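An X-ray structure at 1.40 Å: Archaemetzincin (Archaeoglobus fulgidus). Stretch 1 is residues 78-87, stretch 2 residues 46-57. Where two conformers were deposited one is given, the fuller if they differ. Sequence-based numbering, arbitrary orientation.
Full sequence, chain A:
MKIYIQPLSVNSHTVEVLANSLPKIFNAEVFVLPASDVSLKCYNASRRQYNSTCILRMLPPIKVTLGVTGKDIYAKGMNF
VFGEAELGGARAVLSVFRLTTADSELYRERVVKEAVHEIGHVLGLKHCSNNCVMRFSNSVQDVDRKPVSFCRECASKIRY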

# COMPACT_ATOMS: atom_id res chain seq x y z
N MET A 78 6.72 9.47 -12.68
CA MET A 78 5.91 10.03 -11.59
C MET A 78 6.75 10.82 -10.60
O MET A 78 7.84 10.38 -10.27
CB MET A 78 5.20 8.90 -10.84
CG MET A 78 4.50 7.88 -11.70
SD MET A 78 3.03 8.64 -12.41
CE MET A 78 1.90 8.44 -11.08
N ASN A 79 6.26 11.96 -10.12
CA ASN A 79 6.99 12.70 -9.10
C ASN A 79 7.08 11.88 -7.79
O ASN A 79 8.13 11.85 -7.12
CB ASN A 79 6.39 14.09 -8.86
CG ASN A 79 4.89 14.07 -8.54
OD1 ASN A 79 4.16 13.15 -8.89
ND2 ASN A 79 4.45 15.11 -7.85
N PHE A 80 5.98 11.22 -7.43
CA PHE A 80 5.90 10.22 -6.35
C PHE A 80 4.76 9.30 -6.71
O PHE A 80 3.96 9.61 -7.59
CB PHE A 80 5.69 10.86 -4.97
CG PHE A 80 4.31 11.43 -4.76
CD1 PHE A 80 3.29 10.63 -4.26
CD2 PHE A 80 4.05 12.75 -5.07
CE1 PHE A 80 2.02 11.16 -4.06
CE2 PHE A 80 2.78 13.29 -4.90
CZ PHE A 80 1.76 12.50 -4.40
N VAL A 81 4.67 8.18 -6.01
CA VAL A 81 3.48 7.33 -6.03
C VAL A 81 3.19 6.96 -4.58
O VAL A 81 4.10 6.91 -3.73
CB VAL A 81 3.66 6.03 -6.88
CG1 VAL A 81 3.89 6.35 -8.34
CG2 VAL A 81 4.81 5.16 -6.35
N PHE A 82 1.93 6.70 -4.25
CA PHE A 82 1.62 6.14 -2.95
C PHE A 82 1.99 4.67 -2.88
O PHE A 82 2.16 4.09 -1.80
CB PHE A 82 0.14 6.27 -2.63
CG PHE A 82 -0.32 7.69 -2.47
CD1 PHE A 82 0.10 8.47 -1.40
CD2 PHE A 82 -1.26 8.25 -3.36
CE1 PHE A 82 -0.36 9.76 -1.22
CE2 PHE A 82 -1.68 9.55 -3.20
CZ PHE A 82 -1.23 10.32 -2.13
N GLY A 83 2.10 4.01 -4.03
CA GLY A 83 2.34 2.60 -4.07
C GLY A 83 2.47 2.12 -5.51
O GLY A 83 2.33 2.90 -6.46
N GLU A 84 2.72 0.83 -5.64
CA GLU A 84 2.76 0.14 -6.91
C GLU A 84 2.38 -1.31 -6.65
O GLU A 84 2.74 -1.89 -5.61
CB GLU A 84 4.13 0.22 -7.61
CG GLU A 84 4.05 -0.32 -9.08
CD GLU A 84 5.32 -0.21 -9.90
OE1 GLU A 84 6.30 0.32 -9.39
OE2 GLU A 84 5.32 -0.68 -11.06
N ALA A 85 1.61 -1.90 -7.56
CA ALA A 85 1.14 -3.25 -7.41
C ALA A 85 1.22 -4.03 -8.71
O ALA A 85 1.15 -3.45 -9.81
CB ALA A 85 -0.34 -3.22 -6.91
N GLU A 86 1.35 -5.34 -8.58
CA GLU A 86 1.17 -6.24 -9.72
C GLU A 86 -0.33 -6.53 -9.88
O GLU A 86 -0.92 -7.20 -9.04
CB GLU A 86 1.90 -7.55 -9.46
CG GLU A 86 3.39 -7.37 -9.24
CD GLU A 86 4.11 -8.65 -8.88
OE1 GLU A 86 3.50 -9.56 -8.31
OE2 GLU A 86 5.30 -8.77 -9.23
N LEU A 87 -0.95 -6.03 -10.95
CA LEU A 87 -2.38 -6.22 -11.16
C LEU A 87 -2.70 -7.70 -11.35
O LEU A 87 -2.21 -8.33 -12.30
CB LEU A 87 -2.84 -5.41 -12.38
CG LEU A 87 -4.33 -5.50 -12.65
CD1 LEU A 87 -5.19 -4.72 -11.69
CD2 LEU A 87 -4.65 -5.05 -14.08
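Stretch 2, residues 46-57: SRRQYNSTCILR

Stretch 2 runs along stretch 1 in the same general sense. Its strand 49-51 leads directly into a helix that begins at Ser52 and continues past Arg57. The helix and strand 83-85 point 49° apart, with a signed crossing angle of -49° and a closest axial approach of 8.4 Å. The CA atoms pair in order: Asn79 with Arg47, Phe80 with Gln49, Glu84 with Ser52, Ala85 with Leu56.

At the first end, side chains of stretch 2 reach backbone carbonyls of stretch 1. Arg47 (chi1 m, chi2 t, chi3 p) brings its guanidinium edge to these acceptors. Its NH2 donates to Met78 O at 2.9 Å and weakly to Asn79 O at 3.1 Å. Gln49 (m, t, chi3 -61°) donates from NE2 to Asn79 O at 2.9 Å. Its OE1 accepts from Arg47 NE at 2.9 Å and from Arg47 NH2 at 3.0 Å, so the two side chains brace each other. Asn79 is p, and its CA-to-CB bond points away; only its carbonyl is used here.

Glu84 is the centre of the contact. With chi1 and chi2 both t, the chain is extended and carries its carboxylate to the start of the helix. Ser52 OG, on a p rotamer, and Thr53 OG1, on an m rotamer, each donate to Glu84 OE1 at 2.7 Å. The helix is capped within its own stretch: Asn51, with chi1 t, accepts at OD1 from Cys54 N at 2.9 Å.

One turn on, Leu56 (m, t) points toward stretch 1 and packs on the aliphatic part of Glu84. Leu56 CD1 is 3.8 Å from Glu84 CG, and Leu56 CD2 is 3.7 Å from Glu84 O. Leu56 CD1 also lies 4.4 Å from Glu86 CG.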

# COMPACT_ATOMS: atom_id res chain seq x y z
N SER A 46 19.80 10.89 -6.57
CA SER A 46 19.48 12.19 -7.15
C SER A 46 18.14 12.70 -6.61
O SER A 46 18.01 13.87 -6.26
CB SER A 46 19.42 12.09 -8.67
OG SER A 46 18.98 13.31 -9.22
N ARG A 47 17.15 11.82 -6.51
CA ARG A 47 15.81 12.21 -6.11
C ARG A 47 15.58 12.11 -4.60
O ARG A 47 14.61 12.66 -4.08
CB ARG A 47 14.78 11.35 -6.83
CG ARG A 47 14.87 11.49 -8.34
CD ARG A 47 14.05 10.47 -9.04
NE ARG A 47 12.66 10.71 -8.70
CZ ARG A 47 11.65 10.82 -9.55
NH1 ARG A 47 11.80 10.69 -10.84
NH2 ARG A 47 10.44 11.04 -9.05
N ARG A 48 16.46 11.39 -3.92
CA ARG A 48 16.32 11.06 -2.51
C ARG A 48 14.98 10.33 -2.26
O ARG A 48 14.33 10.52 -1.23
CB ARG A 48 16.52 12.32 -1.65
CG ARG A 48 17.88 12.98 -1.98
CD ARG A 48 18.49 13.91 -0.91
NE ARG A 48 19.73 14.52 -1.45
CZ ARG A 48 20.49 15.41 -0.83
NH1 ARG A 48 20.18 15.85 0.39
NH2 ARG A 48 21.58 15.87 -1.44
N GLN A 49 14.61 9.49 -3.23
CA GLN A 49 13.45 8.61 -3.17
C GLN A 49 13.83 7.22 -3.59
O GLN A 49 14.83 7.03 -4.30
CB GLN A 49 12.34 9.08 -4.13
CG GLN A 49 11.85 10.47 -3.92
CD GLN A 49 10.92 10.91 -5.03
OE1 GLN A 49 11.33 10.96 -6.18
NE2 GLN A 49 9.66 11.20 -4.72
N TYR A 50 13.02 6.24 -3.21
CA TYR A 50 13.21 4.85 -3.60
C TYR A 50 12.27 4.51 -4.74
O TYR A 50 11.11 4.98 -4.81
CB TYR A 50 12.97 3.92 -2.40
CG TYR A 50 14.06 4.01 -1.35
CD1 TYR A 50 14.13 5.10 -0.48
CD2 TYR A 50 15.03 3.00 -1.23
CE1 TYR A 50 15.14 5.21 0.48
CE2 TYR A 50 16.03 3.08 -0.27
CZ TYR A 50 16.09 4.17 0.59
OH TYR A 50 17.11 4.25 1.52
N ASN A 51 12.75 3.72 -5.70
CA ASN A 51 11.93 3.31 -6.81
C ASN A 51 11.04 2.13 -6.42
O ASN A 51 11.51 1.08 -5.96
CB ASN A 51 12.83 2.95 -7.99
CG ASN A 51 12.02 2.54 -9.20
OD1 ASN A 51 11.56 1.41 -9.29
ND2 ASN A 51 11.81 3.48 -10.12
N SER A 52 9.72 2.32 -6.58
CA SER A 52 8.76 1.31 -6.20
C SER A 52 8.83 0.01 -6.97
O SER A 52 8.60 -1.08 -6.40
CB SER A 52 7.34 1.91 -6.33
OG SER A 52 7.04 2.30 -7.67
N THR A 53 9.18 0.10 -8.27
CA THR A 53 9.27 -1.07 -9.12
C THR A 53 10.42 -1.97 -8.66
O THR A 53 10.30 -3.18 -8.61
CB THR A 53 9.47 -0.65 -10.57
OG1 THR A 53 8.57 0.42 -10.87
CG2 THR A 53 9.23 -1.81 -11.53
N CYS A 54 11.52 -1.32 -8.32
CA CYS A 54 12.67 -1.98 -7.72
C CYS A 54 12.26 -2.72 -6.44
O CYS A 54 12.58 -3.90 -6.27
CB CYS A 54 13.75 -0.92 -7.48
SG CYS A 54 15.34 -1.51 -6.87
N ILE A 55 11.55 -2.03 -5.53
CA ILE A 55 11.13 -2.64 -4.28
C ILE A 55 10.26 -3.86 -4.54
O ILE A 55 10.46 -4.92 -3.95
CB ILE A 55 10.38 -1.65 -3.41
CG1 ILE A 55 11.33 -0.53 -2.95
CG2 ILE A 55 9.75 -2.34 -2.22
CD1 ILE A 55 10.61 0.64 -2.32
N LEU A 56 9.31 -3.74 -5.44
CA LEU A 56 8.44 -4.88 -5.77
C LEU A 56 9.23 -6.12 -6.17
O LEU A 56 8.92 -7.23 -5.77
CB LEU A 56 7.50 -4.57 -6.94
CG LEU A 56 6.28 -3.74 -6.71
CD1 LEU A 56 5.46 -3.65 -7.98
CD2 LEU A 56 5.45 -4.35 -5.60
N ARG A 57 10.24 -5.93 -7.02
CA ARG A 57 11.02 -7.05 -7.54
C ARG A 57 11.68 -7.83 -6.44
O ARG A 57 11.94 -9.02 -6.58
CB ARG A 57 12.12 -6.53 -8.49
CG ARG A 57 11.75 -6.56 -9.94
CD ARG A 57 13.01 -6.47 -10.84
NE ARG A 57 13.89 -5.37 -10.45
CZ ARG A 57 13.70 -4.11 -10.82
NH1 ARG A 57 12.66 -3.77 -11.55
NH2 ARG A 57 14.54 -3.20 -10.39